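Local coordinates for probable acetyltransferase (PDB 2GE3), which probably transfers the acetyl group of acetyl coenzyme A, which it binds, to an acceptor substrate, as expected of a GNAT-family acetyltransferase, at residues A[134-137]-A[138-142]; A[124-127]-A[128-132]; A[63-67]-A[68-72]; A[112-116]-A[117-121]. All blocks are in the same frame, centred on the assembly; numbering follows the deposited sequence.

Contact 1: A[134-137]-A[138-142]; sequences IALY and EKIGF. With ACO (acetyl coenzyme *a), chain E.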
# COMPACT_ATOMS: atom_id res chain seq x y z
N ILE A 134 -1.59 19.07 1.65
CA ILE A 134 -1.15 19.21 0.27
C ILE A 134 -0.16 20.38 0.01
O ILE A 134 0.88 20.17 -0.62
CB ILE A 134 -2.36 19.25 -0.70
CG1 ILE A 134 -3.08 17.89 -0.70
CG2 ILE A 134 -1.90 19.57 -2.13
CD1 ILE A 134 -4.51 18.11 -1.08
N ALA A 135 -0.50 21.61 0.44
CA ALA A 135 0.36 22.78 0.28
C ALA A 135 1.70 22.60 0.91
O ALA A 135 2.70 23.07 0.35
CB ALA A 135 -0.29 24.05 0.90
N LEU A 136 1.74 21.96 2.08
CA LEU A 136 3.04 21.66 2.70
C LEU A 136 3.81 20.63 1.87
O LEU A 136 5.01 20.80 1.62
CB LEU A 136 2.92 21.16 4.16
CG LEU A 136 4.26 20.66 4.76
CD1 LEU A 136 5.23 21.80 4.83
CD2 LEU A 136 4.21 19.95 6.12
N TYR A 137 3.16 19.57 1.44
CA TYR A 137 3.88 18.60 0.59
C TYR A 137 4.40 19.20 -0.71
O TYR A 137 5.50 18.93 -1.10
CB TYR A 137 3.00 17.39 0.28
CG TYR A 137 2.55 16.67 1.49
CD1 TYR A 137 3.37 16.60 2.63
CD2 TYR A 137 1.26 16.07 1.55
CE1 TYR A 137 2.91 15.98 3.85
CE2 TYR A 137 0.82 15.37 2.71
CZ TYR A 137 1.65 15.33 3.85
OH TYR A 137 1.21 14.66 4.98
N GLU A 138 3.58 20.02 -1.39
CA GLU A 138 4.09 20.76 -2.57
C GLU A 138 5.34 21.63 -2.26
O GLU A 138 6.31 21.56 -2.96
CB GLU A 138 2.98 21.64 -3.21
CG GLU A 138 1.91 20.68 -3.81
CD GLU A 138 0.66 21.39 -4.32
OE1 GLU A 138 0.46 22.57 -3.98
OE2 GLU A 138 -0.17 20.77 -5.02
N LYS A 139 5.29 22.39 -1.16
CA LYS A 139 6.34 23.28 -0.77
C LYS A 139 7.60 22.47 -0.56
O LYS A 139 8.65 22.85 -1.00
CB LYS A 139 5.96 23.98 0.52
CG LYS A 139 6.96 24.91 1.01
CD LYS A 139 6.98 25.03 2.50
CE LYS A 139 5.59 25.33 3.10
NZ LYS A 139 5.79 25.67 4.59
N ILE A 140 7.51 21.34 0.15
CA ILE A 140 8.70 20.53 0.43
C ILE A 140 9.29 19.93 -0.87
O ILE A 140 10.44 19.63 -0.87
CB ILE A 140 8.35 19.38 1.41
CG1 ILE A 140 7.94 19.95 2.79
CG2 ILE A 140 9.52 18.40 1.56
CD1 ILE A 140 8.90 20.86 3.49
N GLY A 141 8.49 19.75 -1.94
CA GLY A 141 8.98 19.26 -3.21
C GLY A 141 8.41 17.86 -3.59
O GLY A 141 8.89 17.25 -4.53
N PHE A 142 7.32 17.39 -2.95
CA PHE A 142 6.61 16.19 -3.43
C PHE A 142 5.93 16.51 -4.77
O PHE A 142 5.48 17.59 -4.95
CB PHE A 142 5.60 15.66 -2.44
CG PHE A 142 6.23 14.91 -1.33
CD1 PHE A 142 6.86 15.59 -0.27
CD2 PHE A 142 6.18 13.51 -1.30
CE1 PHE A 142 7.43 14.88 0.79
CE2 PHE A 142 6.77 12.79 -0.24
CZ PHE A 142 7.37 13.46 0.82
N1A ACO E . -4.99 25.85 2.33
C2A ACO E . -3.90 26.06 1.59
N3A ACO E . -2.69 26.20 2.16
C4A ACO E . -2.56 26.18 3.51
C5A ACO E . -3.69 25.94 4.36
C6A ACO E . -4.97 25.77 3.69
N6A ACO E . -6.07 25.52 4.52
N7A ACO E . -3.26 26.01 5.69
C8A ACO E . -1.94 26.22 5.70
N9A ACO E . -1.55 26.35 4.40
C1B ACO E . -0.18 26.55 4.00
C2B ACO E . 0.64 27.50 4.85
O2B ACO E . 0.51 28.79 4.21
C3B ACO E . 2.00 26.80 4.64
O3B ACO E . 2.43 27.04 3.30
P3B ACO E . 3.35 28.30 2.78
O7A ACO E . 2.61 29.63 2.87
O8A ACO E . 3.46 27.83 1.33
O9A ACO E . 4.47 28.38 3.76
C4B ACO E . 1.71 25.30 4.65
O4B ACO E . 0.38 25.21 4.15
C5B ACO E . 1.72 24.73 6.10
O5B ACO E . 3.08 24.60 6.51
P1A ACO E . 3.54 24.23 7.94
O1A ACO E . 4.93 23.76 7.72
O2A ACO E . 3.13 25.50 8.65
O3A ACO E . 2.54 22.99 8.25
P2A ACO E . 2.11 22.36 9.61
O4A ACO E . 2.99 22.58 10.80
O5A ACO E . 0.67 22.77 9.75
O6A ACO E . 2.21 20.75 9.24
CBP ACO E . 0.49 19.10 8.69
CCP ACO E . 1.38 20.25 8.17
CDP ACO E . -0.50 18.74 7.53
CEP ACO E . 1.33 17.90 9.11
CAP ACO E . -0.29 19.47 10.01
OAP ACO E . -1.07 20.60 9.69
C9P ACO E . -1.23 18.47 10.63
O9P ACO E . -0.80 17.67 11.46
N8P ACO E . -2.53 18.48 10.26
C7P ACO E . -3.41 17.41 10.78
C6P ACO E . -2.97 16.01 10.43
C5P ACO E . -2.57 15.73 9.00
O5P ACO E . -3.13 16.24 8.04
N4P ACO E . -1.59 14.82 8.84
C3P ACO E . -0.89 14.70 7.58
C2P ACO E . -1.83 14.15 6.54
S1P ACO E . -2.22 12.45 6.92
C ACO E . -2.24 12.41 5.25
O ACO E . -1.61 13.23 4.66
CH3 ACO E . -2.99 11.24 4.64
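Y137 (chi1 -59°) and F142 (chi1 -78°) both place CG anti to their own carbonyl carbon, which brings their rings together on the side of helix 131-140 that faces strands 121-127 and 158-167. The edge of the Y137 ring turns toward the face of F142, with centroids 5.8 Å apart and planes at 57°. At the C-terminal end of the helix the backbone closes in a Schellman motif: Y137 O accepts G141 N and F142 N, the latter at 3.0 Å, from opposite faces of its carbonyl plane. G141 takes the positive phi that this turn needs, and a CB there would be jammed against the preceding carbonyl. One turn back, L136 and I140 run side by side with CD1 and CG1 3.9 Å apart, and both pack on M107 of helix 102-117. The methyl I134 CG2 lies 3.6 Å from E138 OE2, whose hydrogen bond goes to H144. Two residues carry polar groups to acetyl coenzyme A. Y137 OH donates to the acetyl oxygen O at 3.2 Å, with that oxygen in the plane of the ring at its edge. K139, bent at chi2 and chi3, reaches the 3'-phosphate, NZ to O9A 3.1 Å. The helix thus grips the cofactor at both ends: the lysine probably offsets phosphate charge, while the tyrosine would draw electron density toward the thioester oxygen.

Contact 2: A[124-127]-A[128-132]; sequences LSVH and ADNAR. With ACO (acetyl coenzyme *a), chain E.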
# COMPACT_ATOMS: atom_id res chain seq x y z
N LEU A 124 3.51 8.95 -0.29
CA LEU A 124 2.45 9.35 0.64
C LEU A 124 1.13 9.40 -0.08
O LEU A 124 1.05 9.50 -1.33
CB LEU A 124 2.79 10.68 1.37
CG LEU A 124 2.96 12.01 0.67
CD1 LEU A 124 1.55 12.59 0.13
CD2 LEU A 124 3.68 12.96 1.58
N SER A 125 0.08 9.24 0.69
CA SER A 125 -1.29 9.43 0.23
C SER A 125 -1.93 10.52 1.08
O SER A 125 -1.74 10.50 2.27
CB SER A 125 -2.05 8.14 0.46
OG SER A 125 -1.71 7.33 -0.69
N VAL A 126 -2.67 11.45 0.48
CA VAL A 126 -3.31 12.52 1.20
C VAL A 126 -4.77 12.72 0.72
O VAL A 126 -5.04 12.62 -0.48
CB VAL A 126 -2.44 13.83 1.09
CG1 VAL A 126 -2.30 14.31 -0.41
CG2 VAL A 126 -2.95 14.89 1.94
N HIS A 127 -5.68 13.01 1.65
CA HIS A 127 -7.05 13.31 1.28
C HIS A 127 -7.10 14.53 0.39
O HIS A 127 -6.45 15.56 0.67
CB HIS A 127 -7.99 13.46 2.50
CG HIS A 127 -8.07 12.26 3.39
ND1 HIS A 127 -8.69 12.28 4.61
CD2 HIS A 127 -7.60 11.00 3.25
CE1 HIS A 127 -8.56 11.11 5.21
NE2 HIS A 127 -7.87 10.32 4.41
N ALA A 128 -7.91 14.45 -0.67
CA ALA A 128 -7.94 15.51 -1.70
C ALA A 128 -8.40 16.85 -1.12
O ALA A 128 -8.10 17.93 -1.67
CB ALA A 128 -8.77 15.14 -2.97
N ASP A 129 -9.15 16.76 -0.04
CA ASP A 129 -9.63 17.94 0.63
C ASP A 129 -8.72 18.43 1.81
O ASP A 129 -9.01 19.45 2.42
CB ASP A 129 -11.10 17.74 1.03
CG ASP A 129 -11.30 16.64 2.11
OD1 ASP A 129 -10.31 15.96 2.51
OD2 ASP A 129 -12.47 16.45 2.57
N ASN A 130 -7.58 17.77 2.06
CA ASN A 130 -6.67 18.21 3.11
C ASN A 130 -5.74 19.30 2.55
O ASN A 130 -4.58 19.00 2.23
CB ASN A 130 -5.84 17.03 3.60
CG ASN A 130 -5.06 17.34 4.88
OD1 ASN A 130 -4.88 18.48 5.27
ND2 ASN A 130 -4.67 16.29 5.58
N ALA A 131 -6.23 20.52 2.34
CA ALA A 131 -5.40 21.51 1.54
C ALA A 131 -4.11 21.98 2.24
O ALA A 131 -3.07 22.33 1.59
CB ALA A 131 -6.33 22.75 1.11
N ARG A 132 -4.14 22.01 3.59
CA ARG A 132 -2.98 22.35 4.33
C ARG A 132 -1.80 21.31 4.15
O ARG A 132 -0.65 21.74 3.98
CB ARG A 132 -3.32 22.59 5.80
CG ARG A 132 -2.07 22.59 6.64
CD ARG A 132 -2.28 23.20 7.99
NE ARG A 132 -3.66 22.93 8.31
CZ ARG A 132 -3.96 22.00 9.15
NH1 ARG A 132 -2.90 21.44 9.68
NH2 ARG A 132 -5.18 21.69 9.50
N1A ACO E . -4.99 25.85 2.33
C2A ACO E . -3.90 26.06 1.59
N3A ACO E . -2.69 26.20 2.16
C4A ACO E . -2.56 26.18 3.51
C5A ACO E . -3.69 25.94 4.36
C6A ACO E . -4.97 25.77 3.69
N6A ACO E . -6.07 25.52 4.52
N7A ACO E . -3.26 26.01 5.69
C8A ACO E . -1.94 26.22 5.70
N9A ACO E . -1.55 26.35 4.40
C1B ACO E . -0.18 26.55 4.00
C2B ACO E . 0.64 27.50 4.85
O2B ACO E . 0.51 28.79 4.21
C3B ACO E . 2.00 26.80 4.64
O3B ACO E . 2.43 27.04 3.30
P3B ACO E . 3.35 28.30 2.78
O7A ACO E . 2.61 29.63 2.87
O8A ACO E . 3.46 27.83 1.33
O9A ACO E . 4.47 28.38 3.76
C4B ACO E . 1.71 25.30 4.65
O4B ACO E . 0.38 25.21 4.15
C5B ACO E . 1.72 24.73 6.10
O5B ACO E . 3.08 24.60 6.51
P1A ACO E . 3.54 24.23 7.94
O1A ACO E . 4.93 23.76 7.72
O2A ACO E . 3.13 25.50 8.65
O3A ACO E . 2.54 22.99 8.25
P2A ACO E . 2.11 22.36 9.61
O4A ACO E . 2.99 22.58 10.80
O5A ACO E . 0.67 22.77 9.75
O6A ACO E . 2.21 20.75 9.24
CBP ACO E . 0.49 19.10 8.69
CCP ACO E . 1.38 20.25 8.17
CDP ACO E . -0.50 18.74 7.53
CEP ACO E . 1.33 17.90 9.11
CAP ACO E . -0.29 19.47 10.01
OAP ACO E . -1.07 20.60 9.69
C9P ACO E . -1.23 18.47 10.63
O9P ACO E . -0.80 17.67 11.46
N8P ACO E . -2.53 18.48 10.26
C7P ACO E . -3.41 17.41 10.78
C6P ACO E . -2.97 16.01 10.43
C5P ACO E . -2.57 15.73 9.00
O5P ACO E . -3.13 16.24 8.04
N4P ACO E . -1.59 14.82 8.84
C3P ACO E . -0.89 14.70 7.58
C2P ACO E . -1.83 14.15 6.54
S1P ACO E . -2.22 12.45 6.92
C ACO E . -2.24 12.41 5.25
O ACO E . -1.61 13.23 4.66
CH3 ACO E . -2.99 11.24 4.64
O HOH W 1 -5.04 13.58 4.65
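A128 follows H127 at the end of strand 121-127, and with D129 it forms the middle of a type I beta turn running from H127 to N130. D129 comes next. Its chi1 of 66° sets CG between the backbone N and the carbonyl carbon, and OD1 folds back to 3.4 Å from H127 CB. N130 closes the turn by donating its N to H127 O at 2.8 Å, from well above the carbonyl plane. The side chain of N130 crosses that of V126 at about a right angle, CB to CG2 4.0 Å, and its amide does double duty. ND2 gives one hydrogen bond to the pantetheine carbonyl O5P of acetyl coenzyme A (2.9 Å, nearly straight at 166°) and another to a water that also accepts from H127 N. OD1 meanwhile makes a weak hydrogen bond to A133 N, so N130 is the N-cap of the following helix and both ends of its amide are used. A131 puts CB 3.6 Å from N1A of the adenine. R132 lays CB 3.4 Å from N7A and carries its guanidinium on to the pantetheine hydroxyl OAP, which lies near the guanidinium plane at its edge; the NH1 to OAP distance is too short for its modelled bonding to be trusted. The turn thus links strand 121-127, paired with strand 158-167 through V126 and L162, to helix 131-140, whose A133, I134 and Y137 cover V126.

Contact 3: A[63-67]-A[68-72]; sequences AIADG and DVIGW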
# COMPACT_ATOMS: atom_id res chain seq x y z
N ALA A 63 8.30 15.97 17.54
CA ALA A 63 8.48 17.33 17.99
C ALA A 63 8.05 17.40 19.43
O ALA A 63 6.94 17.02 19.77
CB ALA A 63 7.73 18.31 17.14
N ILE A 64 8.93 17.96 20.25
CA ILE A 64 8.79 17.97 21.68
C ILE A 64 8.59 19.41 22.21
O ILE A 64 9.41 20.34 21.91
CB ILE A 64 10.03 17.29 22.35
CG1 ILE A 64 9.73 15.81 22.45
CG2 ILE A 64 10.19 17.74 23.83
CD1 ILE A 64 10.37 15.18 21.58
N ALA A 65 7.50 19.61 22.95
CA ALA A 65 7.28 20.90 23.60
C ALA A 65 6.86 20.69 25.07
O ALA A 65 5.88 19.97 25.39
CB ALA A 65 6.22 21.79 22.84
N ASP A 66 7.65 21.28 25.96
CA ASP A 66 7.49 21.09 27.43
C ASP A 66 7.40 19.61 27.80
O ASP A 66 6.46 19.16 28.45
CB ASP A 66 6.27 21.87 27.93
CG ASP A 66 6.49 23.42 27.85
OD1 ASP A 66 7.52 23.95 28.42
OD2 ASP A 66 5.63 24.11 27.24
N GLY A 67 8.38 18.86 27.34
CA GLY A 67 8.39 17.42 27.55
C GLY A 67 7.37 16.58 26.77
O GLY A 67 7.57 15.37 26.68
N ASP A 68 6.30 17.15 26.23
CA ASP A 68 5.27 16.33 25.52
C ASP A 68 5.66 16.19 24.02
O ASP A 68 6.27 17.10 23.49
CB ASP A 68 3.87 17.00 25.62
CG ASP A 68 3.30 17.10 27.10
OD1 ASP A 68 2.88 16.04 27.66
OD2 ASP A 68 3.18 18.23 27.70
N VAL A 69 5.28 15.06 23.37
CA VAL A 69 5.27 14.88 21.90
C VAL A 69 4.06 15.66 21.37
O VAL A 69 2.91 15.35 21.72
CB VAL A 69 5.26 13.36 21.39
CG1 VAL A 69 4.99 13.25 19.82
CG2 VAL A 69 6.59 12.59 21.75
N ILE A 70 4.32 16.70 20.58
CA ILE A 70 3.24 17.48 19.97
C ILE A 70 3.14 17.26 18.44
O ILE A 70 2.26 17.79 17.77
CB ILE A 70 3.33 18.99 20.38
CG1 ILE A 70 4.73 19.51 20.17
CG2 ILE A 70 3.07 19.22 21.86
CD1 ILE A 70 4.83 20.53 19.13
N GLY A 71 3.99 16.38 17.91
CA GLY A 71 4.04 16.14 16.50
C GLY A 71 5.04 15.05 16.20
O GLY A 71 5.87 14.80 17.01
N TRP A 72 4.92 14.43 15.01
CA TRP A 72 5.78 13.34 14.59
C TRP A 72 5.80 13.28 13.06
O TRP A 72 4.93 13.78 12.41
CB TRP A 72 5.31 12.01 15.14
CG TRP A 72 4.09 11.49 14.43
CD1 TRP A 72 4.05 10.61 13.37
CD2 TRP A 72 2.73 11.84 14.72
NE1 TRP A 72 2.76 10.34 13.05
CE2 TRP A 72 1.93 11.09 13.86
CE3 TRP A 72 2.11 12.69 15.70
CZ2 TRP A 72 0.50 11.18 13.85
CZ3 TRP A 72 0.67 12.76 15.71
CH2 TRP A 72 -0.09 12.03 14.80
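A beta hairpin of strands 60-65 and 68-77 turns here through a type I' turn from A65 to D68, which face each other as its last antiparallel hydrogen-bonded pair. A65 N donates to D68 O at 2.8 Å and D68 N returns to A65 O at 3.0 Å, the second from above the carbonyl plane. D66 and G67 carry the positive phi values of the turn. D68 O takes a further CH contact from I64 CA at 3.2 Å, beside the non-hydrogen-bonded pair of I64 with V69. Further along, I70 and G71 both face A63, a classic beta bulge: A63 O accepts I70 N at 2.8 Å, and A63 N donates to G71 O at 2.7 Å. The bulge moves I70 out of line, and its chi1 of 49° lays CG1 over the other strand, 3.4 Å from A63 O and 3.8 Å from A65 CB. CD1 reaches on to A63 CB at 4.2 Å. A63 packs on L102 and L106 of helix 102-117 and I70 on L102, while A65 and I70 touch Y97. V69 packs instead on A24 of helix 18-29, where W72 turns toward F21 edge-to-face. Backbone bonds therefore hold the two strands together, while the short side chains of A63 and A65 probably leave room for the isoleucine across them.

Contact 4: A[112-116]-A[117-121]; sequences DAAHE and FGLHR
A114 and L119 meet through methyl groups, A114 CB to L119 CD1 at 4.0 Å, at the point where the chain leaves helix 102-117. The torsion of L119 (chi1 -62°, CG opposite the carbonyl carbon) turns its branch back along the helix, and its CB also rests 3.6 Å from A114 O. That same oxygen accepts L119 N at 3.2 Å, with the donor tilted a little from the carbonyl plane, and weakly G118 N. G118 N is shared: it also donates to H115 O at 2.8 Å, from above that carbonyl plane. In the same last turn F117 N closes on A113 O at 2.9 Å, and F117 CB passes 3.4 Å from the same oxygen. The bonds from L119 N to A114 O and from G118 N to H115 O form a Schellman motif in which G118, with phi at 114°, is the first residue to leave helical angles; a CB there would collide with the carbonyl oxygen before it. Beyond this shell the two apolar side chains settle on strand 68-77, A114 and L119 both against I75, while F117 and L119 touch R77. A113 and A114 also lie on P59, and the ring of H115 stacks with that of F168. After L119 the chain enters strand 121-127. R121 has two carboxylate partners, E123 through NE and E145 through NH2. H120 faces the second subunit, where NE2 is hydrogen-bonded to D150 of that chain and the imidazole stacks on its Y158.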
# COMPACT_ATOMS: atom_id res chain seq x y z
N ASP A 112 15.83 14.08 5.20
CA ASP A 112 17.23 13.99 5.21
C ASP A 112 17.72 12.66 5.84
O ASP A 112 18.58 11.97 5.27
CB ASP A 112 17.85 15.20 5.86
CG ASP A 112 19.06 15.72 5.00
OD1 ASP A 112 18.86 16.26 3.82
OD2 ASP A 112 20.17 15.49 5.49
N ALA A 113 17.14 12.24 6.97
CA ALA A 113 17.54 10.95 7.51
C ALA A 113 17.20 9.79 6.51
O ALA A 113 17.93 8.79 6.47
CB ALA A 113 16.87 10.72 8.79
N ALA A 114 16.09 9.89 5.77
CA ALA A 114 15.75 8.82 4.80
C ALA A 114 16.77 8.70 3.67
O ALA A 114 17.10 7.61 3.21
CB ALA A 114 14.35 9.00 4.21
N HIS A 115 17.22 9.85 3.21
CA HIS A 115 18.19 9.90 2.18
C HIS A 115 19.52 9.31 2.72
O HIS A 115 20.07 8.46 2.08
CB HIS A 115 18.33 11.33 1.71
CG HIS A 115 19.11 11.51 0.45
ND1 HIS A 115 19.07 12.67 -0.30
CD2 HIS A 115 19.96 10.69 -0.21
CE1 HIS A 115 19.86 12.55 -1.35
NE2 HIS A 115 20.40 11.36 -1.33
N GLU A 116 19.99 9.75 3.88
CA GLU A 116 21.16 9.19 4.54
C GLU A 116 21.04 7.70 4.69
O GLU A 116 21.98 6.99 4.50
CB GLU A 116 21.34 9.81 5.93
CG GLU A 116 22.86 9.63 6.51
CD GLU A 116 23.14 10.51 7.78
OE1 GLU A 116 22.27 11.32 8.17
OE2 GLU A 116 24.22 10.41 8.40
N PHE A 117 19.87 7.21 5.07
CA PHE A 117 19.69 5.78 5.17
C PHE A 117 19.84 5.08 3.80
O PHE A 117 20.07 3.92 3.77
CB PHE A 117 18.31 5.49 5.81
CG PHE A 117 17.93 4.04 5.86
CD1 PHE A 117 17.91 3.35 7.10
CD2 PHE A 117 17.57 3.33 4.67
CE1 PHE A 117 17.53 1.99 7.17
CE2 PHE A 117 17.19 1.97 4.72
CZ PHE A 117 17.17 1.30 6.00
N GLY A 118 19.61 5.72 2.65
CA GLY A 118 19.77 4.99 1.42
C GLY A 118 18.52 4.76 0.61
O GLY A 118 18.58 4.09 -0.40
N LEU A 119 17.38 5.33 1.03
CA LEU A 119 16.14 5.24 0.32
C LEU A 119 16.17 6.13 -0.88
O LEU A 119 16.89 7.14 -0.91
CB LEU A 119 14.94 5.56 1.23
CG LEU A 119 14.68 4.67 2.46
CD1 LEU A 119 13.49 5.22 3.28
CD2 LEU A 119 14.31 3.24 2.09
N HIS A 120 15.53 5.66 -1.93
CA HIS A 120 15.45 6.38 -3.22
C HIS A 120 14.12 7.19 -3.33
O HIS A 120 14.07 8.36 -3.85
CB HIS A 120 15.64 5.33 -4.39
CG HIS A 120 15.41 5.87 -5.77
ND1 HIS A 120 16.34 6.63 -6.44
CD2 HIS A 120 14.35 5.74 -6.61
CE1 HIS A 120 15.88 6.93 -7.64
NE2 HIS A 120 14.68 6.38 -7.77
N ARG A 121 13.06 6.53 -2.87
CA ARG A 121 11.68 6.97 -3.10
C ARG A 121 10.86 7.05 -1.81
O ARG A 121 10.86 6.12 -1.02
CB ARG A 121 11.03 6.13 -4.19
CG ARG A 121 9.54 6.45 -4.47
CD ARG A 121 9.06 5.41 -5.47
NE ARG A 121 7.61 5.45 -5.36
CZ ARG A 121 6.84 6.36 -5.98
NH1 ARG A 121 7.37 7.27 -6.84
NH2 ARG A 121 5.55 6.37 -5.73

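How the contacts relate
Along the chain the order is contact 3, contact 4, contact 2, contact 1. Contacts 2 and 1 share helix 131-140: their centres lie about 10 Å apart, F142 and I134 of contact 1 pack on residues of contact 2, and both hold acetyl coenzyme A. Contact 4 adjoins contact 2 in sequence, ending helix 102-117 before strand 121-127, yet their centres are about 23 Å apart, at opposite ends of that strand. Contact 3, a hairpin in the same sheet, has its centre about 23 Å from those of contacts 1 and 2 and about 24 Å from contact 4's. Contact 2's strand-to-helix junction supplies one part of the cofactor site, while contact 4 reaches the subunit interface.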